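Local structure of probable cell division protein WhiA (3HYI) at residues Gly23-Val28 with Lys67-Pro72; Ser30-Phe35 with Glu97-Ile102; Glu233-Asn238 with Glu289-Val294; Ile229-Leu234 with Arg283-Ala288; Phe106-Phe111 with Lys152-Ile157. The protein probably binds DNA and takes part in cell division and chromosome segregation, joining a degenerate LAGLIDADG homing endonuclease domain to a C-terminal helix-turn-helix domain. All blocks are in the same frame, centred on the assembly; numbering follows the deposited sequence.

Interaction 1. Residues Gly23-Val28 with Lys67-Pro72; sequences GSREEV and KYLSKP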
# COMPACT_ATOMS: atom_id res chain seq x y z
N GLY A 23 11.77 -22.83 18.89
CA GLY A 23 13.22 -22.96 18.71
C GLY A 23 13.92 -23.55 19.91
O GLY A 23 14.78 -24.43 19.78
N SER A 24 13.56 -23.04 21.08
CA SER A 24 14.13 -23.46 22.35
C SER A 24 13.26 -22.86 23.44
O SER A 24 12.38 -22.05 23.16
CB SER A 24 15.56 -22.96 22.50
OG SER A 24 15.62 -21.54 22.40
N ARG A 25 13.52 -23.26 24.67
CA ARG A 25 12.81 -22.73 25.82
C ARG A 25 12.96 -21.21 25.94
O ARG A 25 12.02 -20.51 26.34
CB ARG A 25 13.36 -23.41 27.07
CG ARG A 25 12.62 -23.04 28.31
CD ARG A 25 13.23 -23.69 29.52
NE ARG A 25 12.77 -22.96 30.69
CZ ARG A 25 11.64 -23.21 31.35
NH1 ARG A 25 10.83 -24.20 30.99
NH2 ARG A 25 11.33 -22.45 32.40
N GLU A 26 14.14 -20.72 25.60
CA GLU A 26 14.48 -19.30 25.69
C GLU A 26 13.68 -18.48 24.67
O GLU A 26 13.18 -17.40 24.99
CB GLU A 26 15.98 -19.11 25.43
CG GLU A 26 16.88 -19.60 26.57
CD GLU A 26 16.93 -21.12 26.71
OE1 GLU A 26 16.89 -21.84 25.68
OE2 GLU A 26 17.02 -21.60 27.86
N GLU A 27 13.58 -19.01 23.45
CA GLU A 27 12.79 -18.39 22.39
C GLU A 27 11.29 -18.45 22.68
O GLU A 27 10.55 -17.53 22.33
CB GLU A 27 13.10 -19.05 21.05
CG GLU A 27 14.47 -18.69 20.50
CD GLU A 27 14.94 -19.68 19.46
OE1 GLU A 27 14.52 -19.55 18.29
OE2 GLU A 27 15.73 -20.58 19.80
N VAL A 28 10.86 -19.54 23.32
CA VAL A 28 9.46 -19.69 23.74
C VAL A 28 9.10 -18.66 24.81
O VAL A 28 8.04 -18.03 24.73
CB VAL A 28 9.19 -21.12 24.26
CG1 VAL A 28 7.82 -21.22 24.94
CG2 VAL A 28 9.30 -22.13 23.13
N LYS A 67 1.70 -24.71 26.68
CA LYS A 67 1.79 -26.16 26.58
C LYS A 67 3.24 -26.62 26.45
O LYS A 67 3.64 -27.60 27.07
CB LYS A 67 0.97 -26.64 25.38
CG LYS A 67 1.08 -28.12 25.04
CD LYS A 67 0.30 -28.42 23.77
CE LYS A 67 0.70 -29.75 23.15
NZ LYS A 67 0.06 -30.90 23.83
N TYR A 68 4.02 -25.91 25.63
CA TYR A 68 5.45 -26.18 25.49
C TYR A 68 6.14 -26.11 26.85
O TYR A 68 6.99 -26.95 27.16
CB TYR A 68 6.10 -25.20 24.51
CG TYR A 68 7.60 -25.42 24.33
CD1 TYR A 68 8.50 -24.97 25.29
CD2 TYR A 68 8.10 -26.06 23.20
CE1 TYR A 68 9.87 -25.18 25.14
CE2 TYR A 68 9.47 -26.26 23.05
CZ TYR A 68 10.34 -25.82 24.02
OH TYR A 68 11.70 -26.00 23.88
N LEU A 69 5.77 -25.11 27.65
CA LEU A 69 6.38 -24.88 28.97
C LEU A 69 5.75 -25.71 30.10
O LEU A 69 6.23 -25.68 31.23
CB LEU A 69 6.29 -23.39 29.32
CG LEU A 69 7.06 -22.43 28.40
CD1 LEU A 69 6.57 -20.99 28.55
CD2 LEU A 69 8.56 -22.53 28.65
N SER A 70 4.68 -26.45 29.79
CA SER A 70 3.93 -27.24 30.78
C SER A 70 3.37 -26.36 31.90
O SER A 70 3.48 -26.69 33.09
CB SER A 70 4.79 -28.37 31.36
OG SER A 70 5.31 -29.20 30.33
N LYS A 71 2.77 -25.24 31.51
CA LYS A 71 2.16 -24.30 32.46
C LYS A 71 0.64 -24.25 32.23
O LYS A 71 0.20 -24.13 31.08
CB LYS A 71 2.76 -22.91 32.29
CG LYS A 71 4.24 -22.82 32.67
CD LYS A 71 4.44 -22.68 34.17
CE LYS A 71 5.91 -22.46 34.53
NZ LYS A 71 6.73 -23.69 34.38
N PRO A 72 -0.15 -24.34 33.31
CA PRO A 72 -1.61 -24.35 33.18
C PRO A 72 -2.21 -22.97 32.89
O PRO A 72 -1.77 -21.97 33.46
CB PRO A 72 -2.07 -24.83 34.56
CG PRO A 72 -1.02 -24.36 35.49
CD PRO A 72 0.27 -24.45 34.72
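Arg-25 faces Leu-69, their CA atoms 7.5 Å apart, where the first turn of helix 25-39 meets the C-terminal end of helix 56-68. Both ends are finished by standard devices: Ser-24 is the N-cap of the first helix, its OG accepting a weak bond from Glu-27 N and donating a 2.8 Å bond to Glu-27 OE2, while Ser-70, with positive phi, closes the second in a Schellman motif. Val-28 lies between Tyr-68 and Leu-69, one methyl to each. Its CG2 sits over the centre of the Tyr-68 ring, a CH-pi contact 3.6 Å from the centroid, and its CG1 meets Leu-69 CG tip to tip at 3.7 Å. With CG anti to its backbone N (chi1 179°), Tyr-68 directs its ring toward helix 25-39. The extended Arg-25 crosses Leu-69 at about a right angle, bringing Leu-69 CD2 over one face of the guanidinium, 3.7 Å from NH1. Beyond the contact, Phe-22 meets the Tyr-68 ring, Leu-65 of helix 56-68 touches Val-28, and Glu-26 and Glu-27 lean on helix 108-122.

Interaction 2. Residues Ser30-Phe35 with Glu97-Ile102; sequences SELLGF and ESFMVI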
# COMPACT_ATOMS: atom_id res chain seq x y z
N SER A 30 10.79 -15.89 25.33
CA SER A 30 10.95 -14.60 24.67
C SER A 30 9.68 -14.21 23.92
O SER A 30 9.23 -13.06 23.99
CB SER A 30 12.15 -14.62 23.72
OG SER A 30 12.38 -13.34 23.16
N GLU A 31 9.09 -15.16 23.20
CA GLU A 31 7.82 -14.91 22.51
C GLU A 31 6.67 -14.66 23.49
O GLU A 31 5.82 -13.81 23.23
CB GLU A 31 7.45 -16.06 21.57
CG GLU A 31 6.14 -15.82 20.82
CD GLU A 31 5.82 -16.90 19.82
OE1 GLU A 31 4.69 -16.89 19.30
OE2 GLU A 31 6.69 -17.76 19.55
N LEU A 32 6.65 -15.40 24.59
CA LEU A 32 5.66 -15.19 25.65
C LEU A 32 5.79 -13.79 26.24
O LEU A 32 4.79 -13.12 26.47
CB LEU A 32 5.82 -16.24 26.75
CG LEU A 32 4.79 -16.19 27.89
CD1 LEU A 32 3.38 -16.48 27.37
CD2 LEU A 32 5.17 -17.17 28.99
N LEU A 33 7.03 -13.34 26.46
CA LEU A 33 7.29 -11.99 26.95
C LEU A 33 6.70 -10.94 26.00
O LEU A 33 6.20 -9.92 26.45
CB LEU A 33 8.79 -11.76 27.13
CG LEU A 33 9.19 -10.45 27.83
CD1 LEU A 33 8.80 -10.50 29.31
CD2 LEU A 33 10.68 -10.19 27.67
N GLY A 34 6.77 -11.22 24.70
CA GLY A 34 6.13 -10.38 23.69
C GLY A 34 4.63 -10.26 23.91
O GLY A 34 4.08 -9.17 23.86
N PHE A 35 3.99 -11.40 24.15
CA PHE A 35 2.57 -11.44 24.54
C PHE A 35 2.33 -10.66 25.83
O PHE A 35 1.40 -9.86 25.92
CB PHE A 35 2.10 -12.88 24.74
CG PHE A 35 1.63 -13.57 23.49
CD1 PHE A 35 0.28 -13.57 23.14
CD2 PHE A 35 2.52 -14.26 22.68
CE1 PHE A 35 -0.16 -14.22 21.99
CE2 PHE A 35 2.09 -14.91 21.53
CZ PHE A 35 0.74 -14.89 21.18
N GLU A 97 8.28 -16.79 37.58
CA GLU A 97 9.37 -15.81 37.55
C GLU A 97 10.32 -16.05 36.36
O GLU A 97 10.97 -15.13 35.88
CB GLU A 97 10.16 -15.81 38.86
CG GLU A 97 9.29 -15.57 40.10
CD GLU A 97 10.09 -15.26 41.35
OE1 GLU A 97 11.31 -15.52 41.38
OE2 GLU A 97 9.48 -14.75 42.32
N SER A 98 10.37 -17.30 35.90
CA SER A 98 11.12 -17.66 34.70
C SER A 98 10.69 -16.86 33.46
O SER A 98 11.52 -16.58 32.59
CB SER A 98 10.97 -19.16 34.41
OG SER A 98 9.62 -19.50 34.19
N PHE A 99 9.41 -16.49 33.40
CA PHE A 99 8.88 -15.67 32.29
C PHE A 99 9.64 -14.35 32.12
O PHE A 99 9.84 -13.89 31.00
CB PHE A 99 7.40 -15.33 32.49
CG PHE A 99 6.45 -16.51 32.46
CD1 PHE A 99 5.12 -16.33 32.82
CD2 PHE A 99 6.86 -17.79 32.08
CE1 PHE A 99 4.22 -17.38 32.80
CE2 PHE A 99 5.96 -18.85 32.06
CZ PHE A 99 4.64 -18.65 32.42
N MET A 100 10.04 -13.74 33.24
CA MET A 100 10.63 -12.40 33.24
C MET A 100 12.16 -12.37 33.21
O MET A 100 12.75 -11.30 33.22
CB MET A 100 10.13 -11.61 34.46
CG MET A 100 8.62 -11.50 34.58
SD MET A 100 7.83 -10.64 33.19
CE MET A 100 7.50 -11.99 32.08
N VAL A 101 12.79 -13.54 33.18
CA VAL A 101 14.26 -13.63 33.25
C VAL A 101 14.94 -13.40 31.89
O VAL A 101 16.12 -13.05 31.85
CB VAL A 101 14.71 -14.99 33.84
CG1 VAL A 101 16.22 -15.08 33.94
CG2 VAL A 101 14.09 -15.20 35.22
N ILE A 102 14.21 -13.57 30.79
CA ILE A 102 14.78 -13.44 29.45
C ILE A 102 15.04 -11.98 29.04
O ILE A 102 14.23 -11.09 29.33
CB ILE A 102 13.90 -14.14 28.36
CG1 ILE A 102 14.54 -15.47 27.92
CG2 ILE A 102 13.74 -13.27 27.12
CD1 ILE A 102 14.53 -16.55 28.98
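Leu-32 lays its CD2 methyl over the centre of the Phe-99 ring, a CH-pi contact in which that carbon is 3.5 Å from the centroid and only 9° off the ring normal. The site belongs to the N-terminal LAGLIDADG-like fold, where helix 25-39 receives the connection running from strand 88-94 to helix 108-122. Residues 97-99 of this connection have helical backbone angles without the regular bonding.

Leu-33 forms the second half of the first shell and splits its two methyls between different partners. CD1 meets the CE methyl of Met-100 at 3.4 Å and also lies 3.9 Å from Phe-99 O, whereas CD2 is 4.0 Å from Ile-102 O. Met-100 starts away from the helix, but bends at chi2 and chi3 (-61° and 90°) bring its terminal methyl back to Leu-33. Ile-102 CG2 packs on CA and CB of Ser-30, nearly one turn before Leu-33 on the helix. Ile-36, one turn on from Leu-32, also touches Phe-99 and Met-100.

In the second shell, Leu-62 and Leu-69 flank Leu-32, and Pro-104 covers Ser-30 and Leu-33. The buried Glu-31 turns from the connection and divides its carboxylate between two salt bridges, OE1 to Arg-61 and OE2 to Arg-116. Ser-30 OG, anti to its own backbone N, is likewise satisfied by a hydrogen bond to the carbonyl oxygen of Leu-110.

Interaction 3. Residues Glu233-Asn238 with Glu289-Val294; sequences ELIKEN and ERFGDV
Asn-238 and Phe-291 form the close-packed part of this contact, where the last turn of helix 207-238 meets the C-terminal tail of the chain. The Asn-238 amide and the aromatic ring are stacked with planes 7° apart; CB lies over the ring centre, 3.5 Å from the centroid, while ND2 comes to 3.4 Å from Phe-291 CB. Arg-290 CB covers the opposite face. The amide is held by its bond from ND2 to Leu-234 O, 2.7 Å long and nearly in the amide plane. That oxygen also accepts from Asn-238 N, the two donors arriving from opposite faces of the carbonyl plane.

Packing is looser beside this stack: Ile-235 CG1 is 4.3 Å from Phe-291 CE2, and Leu-234 CB 4.2 Å from Phe-291 CB. Asn-238 is exposed even so, and Arg-290 and Asp-293 lie on the solvent side. A tail that includes the end of the predicted helix-turn-helix motif folds back over the end of the long helix of the C-terminal HTH domain.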
# COMPACT_ATOMS: atom_id res chain seq x y z
N GLU A 233 -6.83 25.91 -47.73
CA GLU A 233 -6.17 26.54 -48.88
C GLU A 233 -6.88 26.19 -50.19
O GLU A 233 -7.06 27.05 -51.05
CB GLU A 233 -4.70 26.12 -48.98
CG GLU A 233 -3.83 26.38 -47.75
CD GLU A 233 -3.32 27.80 -47.65
OE1 GLU A 233 -4.00 28.73 -48.13
OE2 GLU A 233 -2.22 27.99 -47.06
N LEU A 234 -7.26 24.92 -50.33
CA LEU A 234 -7.97 24.46 -51.53
C LEU A 234 -9.32 25.16 -51.69
O LEU A 234 -9.67 25.59 -52.78
CB LEU A 234 -8.19 22.94 -51.46
CG LEU A 234 -6.96 22.06 -51.69
CD1 LEU A 234 -7.25 20.63 -51.27
CD2 LEU A 234 -6.52 22.11 -53.15
N ILE A 235 -10.06 25.27 -50.59
CA ILE A 235 -11.36 25.93 -50.57
C ILE A 235 -11.22 27.41 -50.90
O ILE A 235 -12.02 27.96 -51.67
CB ILE A 235 -12.06 25.79 -49.20
CG1 ILE A 235 -12.46 24.33 -48.94
CG2 ILE A 235 -13.29 26.68 -49.11
CD1 ILE A 235 -12.87 24.06 -47.51
N LYS A 236 -10.21 28.04 -50.32
CA LYS A 236 -9.92 29.45 -50.57
C LYS A 236 -9.63 29.69 -52.05
O LYS A 236 -10.13 30.64 -52.64
CB LYS A 236 -8.73 29.92 -49.72
CG LYS A 236 -8.32 31.36 -49.96
CD LYS A 236 -7.32 31.84 -48.93
CE LYS A 236 -6.69 33.16 -49.36
NZ LYS A 236 -6.06 33.88 -48.22
N GLU A 237 -8.82 28.80 -52.62
CA GLU A 237 -8.45 28.89 -54.03
C GLU A 237 -9.64 28.66 -54.97
O GLU A 237 -9.81 29.39 -55.95
CB GLU A 237 -7.34 27.88 -54.35
CG GLU A 237 -6.88 27.89 -55.80
N ASN A 238 -10.47 27.66 -54.66
CA ASN A 238 -11.48 27.15 -55.59
C ASN A 238 -12.90 27.72 -55.45
O ASN A 238 -13.60 27.86 -56.45
CB ASN A 238 -11.53 25.62 -55.52
CG ASN A 238 -10.29 24.97 -56.12
OD1 ASN A 238 -10.18 24.84 -57.34
ND2 ASN A 238 -9.35 24.58 -55.27
N GLU A 289 -12.33 17.88 -50.25
CA GLU A 289 -12.08 16.68 -51.06
C GLU A 289 -12.54 16.86 -52.51
O GLU A 289 -12.00 16.24 -53.43
CB GLU A 289 -12.76 15.45 -50.44
CG GLU A 289 -12.04 14.88 -49.24
CD GLU A 289 -12.79 13.74 -48.57
OE1 GLU A 289 -13.48 12.96 -49.27
OE2 GLU A 289 -12.70 13.62 -47.33
N ARG A 290 -13.57 17.68 -52.67
CA ARG A 290 -13.99 18.25 -53.96
C ARG A 290 -12.81 18.62 -54.86
O ARG A 290 -12.76 18.23 -56.02
CB ARG A 290 -14.77 19.54 -53.68
CG ARG A 290 -16.06 19.70 -54.43
CD ARG A 290 -16.97 20.69 -53.73
NE ARG A 290 -17.48 20.16 -52.46
CZ ARG A 290 -18.54 20.63 -51.81
NH1 ARG A 290 -19.26 21.64 -52.30
NH2 ARG A 290 -18.91 20.07 -50.66
N PHE A 291 -11.88 19.39 -54.29
CA PHE A 291 -10.91 20.16 -55.07
C PHE A 291 -9.52 19.55 -55.15
O PHE A 291 -8.74 19.91 -56.04
CB PHE A 291 -10.79 21.57 -54.46
CG PHE A 291 -12.11 22.27 -54.30
CD1 PHE A 291 -12.94 22.47 -55.39
CD2 PHE A 291 -12.51 22.74 -53.05
CE1 PHE A 291 -14.16 23.13 -55.24
CE2 PHE A 291 -13.72 23.39 -52.90
CZ PHE A 291 -14.55 23.59 -53.99
N GLY A 292 -9.19 18.65 -54.23
CA GLY A 292 -7.87 18.04 -54.22
C GLY A 292 -7.63 17.09 -53.06
O GLY A 292 -8.51 16.86 -52.23
N ASP A 293 -6.42 16.54 -53.01
CA ASP A 293 -6.02 15.57 -52.00
C ASP A 293 -5.85 16.26 -50.65
O ASP A 293 -5.05 17.19 -50.53
CB ASP A 293 -4.71 14.88 -52.41
CG ASP A 293 -4.27 13.82 -51.42
OD1 ASP A 293 -4.92 12.74 -51.38
OD2 ASP A 293 -3.28 14.05 -50.68
N VAL A 294 -6.59 15.79 -49.64
CA VAL A 294 -6.51 16.35 -48.28
C VAL A 294 -6.78 15.28 -47.22
O VAL A 294 -6.32 14.14 -47.35
CB VAL A 294 -7.52 17.52 -48.08
CG1 VAL A 294 -7.60 18.38 -49.32
CG2 VAL A 294 -8.90 16.98 -47.74

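Interaction 4. Residues Ile229-Leu234 with Arg283-Ala288; sequences IRAIEL and RIIKIA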
# COMPACT_ATOMS: atom_id res chain seq x y z
N ILE A 229 -4.90 22.92 -42.77
CA ILE A 229 -4.39 24.05 -43.54
C ILE A 229 -4.57 23.81 -45.04
O ILE A 229 -5.12 24.65 -45.74
CB ILE A 229 -2.91 24.33 -43.21
CG1 ILE A 229 -2.76 24.82 -41.77
CG2 ILE A 229 -2.34 25.39 -44.15
CD1 ILE A 229 -1.33 24.88 -41.28
N ARG A 230 -4.14 22.63 -45.51
CA ARG A 230 -4.28 22.26 -46.92
C ARG A 230 -5.74 22.31 -47.40
O ARG A 230 -6.02 22.83 -48.49
CB ARG A 230 -3.71 20.86 -47.16
CG ARG A 230 -3.53 20.51 -48.63
N ALA A 231 -6.65 21.79 -46.59
CA ALA A 231 -8.09 21.80 -46.92
C ALA A 231 -8.63 23.23 -47.04
O ALA A 231 -9.40 23.54 -47.95
CB ALA A 231 -8.88 21.03 -45.87
N ILE A 232 -8.22 24.09 -46.12
CA ILE A 232 -8.62 25.50 -46.13
C ILE A 232 -8.07 26.23 -47.35
O ILE A 232 -8.76 27.06 -47.94
CB ILE A 232 -8.16 26.22 -44.84
CG1 ILE A 232 -8.91 25.65 -43.63
CG2 ILE A 232 -8.40 27.71 -44.94
CD1 ILE A 232 -8.29 26.03 -42.32
N GLU A 233 -6.83 25.91 -47.73
CA GLU A 233 -6.17 26.54 -48.88
C GLU A 233 -6.88 26.19 -50.19
O GLU A 233 -7.06 27.05 -51.05
CB GLU A 233 -4.70 26.12 -48.98
CG GLU A 233 -3.83 26.38 -47.75
CD GLU A 233 -3.32 27.80 -47.65
OE1 GLU A 233 -4.00 28.73 -48.13
OE2 GLU A 233 -2.22 27.99 -47.06
N LEU A 234 -7.26 24.92 -50.33
CA LEU A 234 -7.97 24.46 -51.53
C LEU A 234 -9.32 25.16 -51.69
O LEU A 234 -9.67 25.59 -52.78
CB LEU A 234 -8.19 22.94 -51.46
CG LEU A 234 -6.96 22.06 -51.69
CD1 LEU A 234 -7.25 20.63 -51.27
CD2 LEU A 234 -6.52 22.11 -53.15
N ARG A 283 -15.58 18.80 -41.17
CA ARG A 283 -16.50 19.20 -42.24
C ARG A 283 -15.78 19.97 -43.35
O ARG A 283 -16.04 19.75 -44.53
CB ARG A 283 -17.62 20.08 -41.68
CG ARG A 283 -18.66 19.33 -40.87
CD ARG A 283 -19.99 20.07 -40.88
NE ARG A 283 -20.06 21.12 -39.87
CZ ARG A 283 -20.75 22.25 -39.98
NH1 ARG A 283 -21.44 22.54 -41.08
NH2 ARG A 283 -20.74 23.12 -38.98
N ILE A 284 -14.89 20.87 -42.95
CA ILE A 284 -14.10 21.66 -43.89
C ILE A 284 -13.23 20.75 -44.76
O ILE A 284 -13.15 20.94 -45.97
CB ILE A 284 -13.24 22.71 -43.16
CG1 ILE A 284 -14.12 23.84 -42.62
CG2 ILE A 284 -12.17 23.28 -44.08
CD1 ILE A 284 -13.42 24.77 -41.65
N ILE A 285 -12.60 19.77 -44.14
CA ILE A 285 -11.79 18.78 -44.86
C ILE A 285 -12.66 17.95 -45.83
O ILE A 285 -12.25 17.69 -46.96
CB ILE A 285 -11.04 17.85 -43.88
CG1 ILE A 285 -9.92 18.63 -43.18
CG2 ILE A 285 -10.45 16.65 -44.61
CD1 ILE A 285 -9.30 17.87 -42.02
N LYS A 286 -13.85 17.56 -45.37
CA LYS A 286 -14.82 16.85 -46.22
C LYS A 286 -15.19 17.68 -47.45
O LYS A 286 -15.27 17.15 -48.56
CB LYS A 286 -16.07 16.49 -45.40
CG LYS A 286 -17.35 16.17 -46.19
CD LYS A 286 -17.23 14.91 -47.04
CE LYS A 286 -18.49 14.70 -47.87
NZ LYS A 286 -18.47 13.43 -48.65
N ILE A 287 -15.41 18.98 -47.26
CA ILE A 287 -15.71 19.90 -48.36
C ILE A 287 -14.53 20.04 -49.33
O ILE A 287 -14.73 20.11 -50.55
CB ILE A 287 -16.13 21.29 -47.84
CG1 ILE A 287 -17.54 21.22 -47.23
CG2 ILE A 287 -16.11 22.33 -48.96
CD1 ILE A 287 -17.95 22.48 -46.49
N ALA A 288 -13.31 20.07 -48.80
CA ALA A 288 -12.11 20.26 -49.62
C ALA A 288 -11.72 19.04 -50.49
O ALA A 288 -10.86 19.17 -51.36
CB ALA A 288 -10.93 20.68 -48.74
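Ala-231 pushes its CB against the CB of Ala-288, 3.5 Å away, at the closest CA pair of segments 229-234 and 283-288. The small side chains let the two CA atoms approach to 5.1 Å, and Ala-288 CB also rests 3.3 Å from Ala-231 O, so that one methyl packs on both the side chain and the backbone of its partner. Between the two segments the helix axes pass 8.5 Å apart and cross at 53°, and from the alanine pair helix 274-288 leads away, back toward Ile-284.

Larger aliphatic groups fill in on that side. Ile-285 brings CG1 to 3.8 Å from Ala-231 CB, and Ile-284 CG2 meets Ile-232 CG1 at 4.1 Å in an oblique crossing. Ile-284 CG2 is anti to its backbone N, whereas CG1 lies beside it (chi1 -73°); it is the former branch that reaches Ile-232. Toward the end of helix 274-288, Leu-234 CD1 approaches the carbonyl oxygen of Ala-288 to 3.9 Å.

The side chains that meet are all aliphatic and the contact is largely buried, joining the long helix to the final helix of the C-terminal helix-turn-helix domain. Helix 246-257 borders it, with Arg-255 and Leu-256 against Ile-232, while Ile-235, one residue further along helix 207-238, continues the packing onto Ile-284, Ile-287 and Ala-288.

Interaction 5. Residues Phe106-Phe111 with Lys152-Ile157; sequences FDVALF and KDFFNI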
# COMPACT_ATOMS: atom_id res chain seq x y z
N PHE A 106 18.74 -9.32 23.15
CA PHE A 106 20.17 -9.63 23.18
C PHE A 106 20.70 -10.46 22.02
O PHE A 106 21.90 -10.70 21.92
CB PHE A 106 20.49 -10.40 24.47
CG PHE A 106 21.71 -9.92 25.14
CD1 PHE A 106 21.66 -8.80 25.94
CD2 PHE A 106 22.93 -10.55 24.94
CE1 PHE A 106 22.79 -8.32 26.56
CE2 PHE A 106 24.06 -10.08 25.56
CZ PHE A 106 23.99 -8.96 26.37
N ASP A 107 19.81 -10.88 21.15
CA ASP A 107 20.04 -12.03 20.33
C ASP A 107 19.01 -11.96 19.22
O ASP A 107 17.86 -11.63 19.49
CB ASP A 107 19.81 -13.25 21.21
CG ASP A 107 20.27 -14.52 20.58
OD1 ASP A 107 21.49 -14.73 20.54
OD2 ASP A 107 19.41 -15.32 20.15
N VAL A 108 19.41 -12.25 17.99
CA VAL A 108 18.47 -12.16 16.86
C VAL A 108 17.41 -13.26 16.92
O VAL A 108 16.26 -13.04 16.52
CB VAL A 108 19.18 -12.17 15.48
CG1 VAL A 108 20.06 -13.39 15.31
CG2 VAL A 108 18.15 -12.09 14.35
N ALA A 109 17.77 -14.44 17.42
CA ALA A 109 16.81 -15.52 17.61
C ALA A 109 15.78 -15.16 18.68
O ALA A 109 14.58 -15.29 18.46
CB ALA A 109 17.53 -16.81 17.98
N LEU A 110 16.25 -14.68 19.82
CA LEU A 110 15.36 -14.23 20.90
C LEU A 110 14.49 -13.06 20.44
O LEU A 110 13.30 -13.01 20.74
CB LEU A 110 16.16 -13.82 22.14
CG LEU A 110 17.00 -14.92 22.81
CD1 LEU A 110 17.89 -14.32 23.90
CD2 LEU A 110 16.10 -16.01 23.38
N PHE A 111 15.09 -12.13 19.71
CA PHE A 111 14.38 -10.94 19.24
C PHE A 111 13.28 -11.26 18.23
O PHE A 111 12.21 -10.65 18.27
CB PHE A 111 15.37 -9.93 18.64
CG PHE A 111 14.71 -8.68 18.14
CD1 PHE A 111 14.07 -7.82 19.03
CD2 PHE A 111 14.72 -8.37 16.79
CE1 PHE A 111 13.46 -6.66 18.57
CE2 PHE A 111 14.12 -7.21 16.33
CZ PHE A 111 13.48 -6.36 17.22
N LYS A 152 16.25 -2.16 13.36
CA LYS A 152 17.23 -1.51 12.51
C LYS A 152 18.57 -2.24 12.52
O LYS A 152 19.13 -2.53 11.46
CB LYS A 152 17.44 -0.06 12.95
N ASP A 153 19.09 -2.53 13.71
CA ASP A 153 20.38 -3.20 13.86
C ASP A 153 20.41 -4.57 13.18
O ASP A 153 21.34 -4.88 12.43
CB ASP A 153 20.74 -3.37 15.35
CG ASP A 153 20.99 -2.04 16.05
OD1 ASP A 153 20.78 -1.98 17.28
OD2 ASP A 153 21.41 -1.07 15.39
N PHE A 154 19.39 -5.38 13.44
CA PHE A 154 19.35 -6.76 12.95
C PHE A 154 18.89 -6.89 11.50
O PHE A 154 19.46 -7.66 10.74
CB PHE A 154 18.45 -7.63 13.83
CG PHE A 154 19.00 -7.89 15.22
CD1 PHE A 154 20.27 -8.43 15.39
CD2 PHE A 154 18.23 -7.62 16.34
CE1 PHE A 154 20.77 -8.69 16.66
CE2 PHE A 154 18.73 -7.88 17.62
CZ PHE A 154 20.00 -8.41 17.77
N PHE A 155 17.84 -6.15 11.13
CA PHE A 155 17.18 -6.33 9.84
C PHE A 155 17.20 -5.10 8.92
O PHE A 155 16.63 -5.13 7.83
CB PHE A 155 15.74 -6.78 10.06
CG PHE A 155 15.62 -8.08 10.81
CD1 PHE A 155 15.81 -9.29 10.15
CD2 PHE A 155 15.32 -8.10 12.16
CE1 PHE A 155 15.71 -10.49 10.82
CE2 PHE A 155 15.22 -9.31 12.85
CZ PHE A 155 15.41 -10.50 12.18
N ASN A 156 17.86 -4.02 9.36
CA ASN A 156 17.85 -2.75 8.62
C ASN A 156 16.43 -2.27 8.31
O ASN A 156 16.18 -1.68 7.26
CB ASN A 156 18.68 -2.87 7.34
CG ASN A 156 19.03 -1.52 6.73
OD1 ASN A 156 19.60 -0.66 7.40
ND2 ASN A 156 18.70 -1.34 5.46
N ILE A 157 15.51 -2.52 9.24
CA ILE A 157 14.12 -2.09 9.09
C ILE A 157 13.94 -0.74 9.77
O ILE A 157 14.21 -0.60 10.96
CB ILE A 157 13.14 -3.13 9.69
CG1 ILE A 157 13.03 -4.35 8.78
CG2 ILE A 157 11.75 -2.52 9.88
CD1 ILE A 157 12.21 -5.49 9.37
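The start of helix 108-122 meets the C-terminal end of helix 141-155 in the degenerate LAGLIDADG-like region, with Val-108 packed over one face of the Phe-154 ring. Val-108 CB stands 4.2 Å from the ring centroid and 22° off its normal, while CA of the same residue lies over the ring centre. The valine's CG2, anti to its backbone N, reaches instead to Phe-155 CZ at 3.8 Å, the two side chains crossing at about a right angle. One residue thus touches both neighbouring phenylalanines.

Phe-111, a turn later, does the same with its ring. Its CD2 is 3.6 Å from Phe-154 CD2 in an oblique pairing, the planes inclined by 37° and the centroids 5.6 Å apart. Toward Phe-155 the approach is rim to rim: CD2 and Phe-155 CE2, 4.1 Å apart, each lie near the plane of the other's ring as the side chains slide past in opposite directions.

Asp-107 fixes the helix start as N-cap, its OD2 accepting from Leu-110 N at 3.2 Å through the anti lone pair and more weakly from Ala-109 N. Val-180 and Ala-184 of helix 175-184 meet Phe-155, while Ser-150 and Leu-151 meet Phe-111. The whole is a capped helix N-terminus, that of helix 108-122, packed through Phe-154 and Phe-155 against the end of helix 141-155 within the degenerate LAGLIDADG-like domain.

The five contacts fall into two groups on opposite sides of the chain's centre. Interactions 1 and 2 share helix 25-39, and their centres lie 10 Å apart; Leu-69 bridges them, its CD1 touching both Leu-32 and Phe-99. Interaction 5 joins this group through helix 108-122: Leu-110 packs on Glu-26 of interaction 1, and its carbonyl ties it to Ser-30 of interaction 2, whose centre is about 17 Å from that of interaction 5. Interactions 3 and 4, with centres 6 Å apart, share Glu-233 and Leu-234 within the helix-turn-helix domain, where Val-294 packs on Ile-285. Centres of interactions 1 and 3 are about 92 Å apart, separating the LAGLIDADG-like part from the predicted DNA-binding end.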